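Oxidoreductase, Gfo/Idh/MocA family (PDB 1XEA) probably catalyses a nicotinamide-dependent oxidation or reduction, binding the dinucleotide in its N-terminal Rossmann fold. Local coordinates at the interface of chains A and B. Sequence-based numbering; all coordinates share one arbitrary frame. Chains: chain A/B, Oxidoreductase, Gfo/Idh/MocA family.

The interface of chains A and B. Residues chain A 187, 203, 205, 210, 212; chain B 187, 189, 201, 203.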
# COMPACT_ATOMS: atom_id res chain seq x y z
N HIS A 187 16.33 27.89 5.39
CA HIS A 187 15.14 28.40 4.73
C HIS A 187 13.89 28.10 5.55
O HIS A 187 13.45 26.96 5.64
CB HIS A 187 15.01 27.78 3.34
CG HIS A 187 14.02 28.48 2.47
ND1 HIS A 187 12.90 27.85 1.96
CD2 HIS A 187 13.99 29.74 1.98
CE1 HIS A 187 12.23 28.69 1.20
NE2 HIS A 187 12.87 29.85 1.20
N GLN A 203 14.12 24.09 6.63
CA GLN A 203 15.04 23.29 5.84
C GLN A 203 16.38 24.00 5.63
O GLN A 203 16.42 25.19 5.33
CB GLN A 203 14.36 22.98 4.50
CG GLN A 203 15.30 22.89 3.32
CD GLN A 203 14.61 22.47 2.03
OE1 GLN A 203 15.18 22.60 0.95
NE2 GLN A 203 13.38 21.97 2.14
N GLN A 205 20.93 23.13 4.64
CA GLN A 205 21.90 22.16 4.16
C GLN A 205 23.24 22.24 4.89
O GLN A 205 23.84 23.30 4.99
CB GLN A 205 22.08 22.34 2.65
CG GLN A 205 23.08 21.40 2.02
CD GLN A 205 22.64 20.86 0.66
OE1 GLN A 205 21.98 21.56 -0.12
NE2 GLN A 205 23.02 19.63 0.36
N LEU A 210 20.99 17.39 3.24
CA LEU A 210 19.92 18.35 3.31
C LEU A 210 18.93 17.89 4.37
O LEU A 210 18.35 16.80 4.25
CB LEU A 210 19.23 18.48 1.95
CG LEU A 210 17.99 19.39 1.88
CD1 LEU A 210 18.36 20.86 1.98
CD2 LEU A 210 17.28 19.12 0.56
N HIS A 212 15.45 18.56 6.74
CA HIS A 212 14.14 19.19 6.56
C HIS A 212 13.10 18.75 7.58
O HIS A 212 12.81 17.56 7.73
CB HIS A 212 13.63 18.90 5.15
CG HIS A 212 12.35 19.60 4.80
ND1 HIS A 212 11.68 19.37 3.61
CD2 HIS A 212 11.62 20.52 5.47
CE1 HIS A 212 10.60 20.13 3.56
NE2 HIS A 212 10.54 20.84 4.68
N HIS B 187 14.65 29.16 -2.75
CA HIS B 187 15.69 28.37 -2.07
C HIS B 187 16.15 27.21 -2.95
O HIS B 187 15.38 26.30 -3.24
CB HIS B 187 15.17 27.84 -0.73
CG HIS B 187 16.22 27.15 0.09
ND1 HIS B 187 16.07 25.86 0.56
CD2 HIS B 187 17.43 27.57 0.52
CE1 HIS B 187 17.14 25.52 1.25
NE2 HIS B 187 17.99 26.54 1.24
N THR B 189 18.94 24.13 -3.53
CA THR B 189 19.96 23.29 -2.94
C THR B 189 20.23 22.19 -3.94
O THR B 189 19.41 21.95 -4.83
CB THR B 189 19.47 22.66 -1.63
OG1 THR B 189 18.36 21.80 -1.89
CG2 THR B 189 19.04 23.75 -0.65
N ASP B 201 16.89 20.63 -5.79
CA ASP B 201 15.65 21.00 -5.12
C ASP B 201 15.43 22.51 -5.22
O ASP B 201 16.28 23.29 -4.81
CB ASP B 201 15.69 20.57 -3.65
CG ASP B 201 15.34 19.10 -3.45
OD1 ASP B 201 16.05 18.22 -3.98
OD2 ASP B 201 14.35 18.82 -2.74
N GLN B 203 12.70 25.44 -4.15
CA GLN B 203 11.57 25.71 -3.29
C GLN B 203 11.40 27.20 -3.05
O GLN B 203 12.38 27.92 -2.81
CB GLN B 203 11.81 25.01 -1.96
CG GLN B 203 10.64 25.01 -1.03
CD GLN B 203 10.98 24.29 0.26
OE1 GLN B 203 11.85 24.74 1.01
NE2 GLN B 203 10.30 23.17 0.53
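With CG anti to the backbone N in both copies (chi1 -166° in A:His187), the two imidazoles reach across from facing strands 186-193, and the two side chains run antiparallel alongside each other. This is a face-to-face packing of beta-sheets, a common mode of pairing in the Gfo/Idh/MocA family, on a two-fold symmetric interface that may be the biological one. The rings stack with planes 8° apart and centroids 4.6 Å apart, offset enough that each covers the other's CB methylene: B:His187 CB sits above the middle of the A:His187 ring, 3.4 Å from the ring centre, and A:His187 CB lies in the same way over the B:His187 ring. Histidine suits the spot because its flat faces take the partner's CB while ND1 at the rim can still hydrogen-bond to an amide oxygen. A:His187 ND1 gives a weak hydrogen bond to the amide oxygen B:Gln203 OE1 at 3.4 Å. Beyond CG the chain of B:Gln203 is extended, carrying its amide to that ring and to A:Gln203, whose NE2 lies 3.4 Å from the same OE1; the two amide planes are 45° apart. Glutamine thus offers polar ends on long, flexible methylene arms, and A:Gln203 CG also packs 3.8 Å from B:His187 CE1. Toward the flank, the branched tip of A:Leu210 meets B:Thr189 at about a right angle, CD1 lying 4.0 Å from CG2; threonine, a good strand former, supplies this methyl beside a polar hydroxyl.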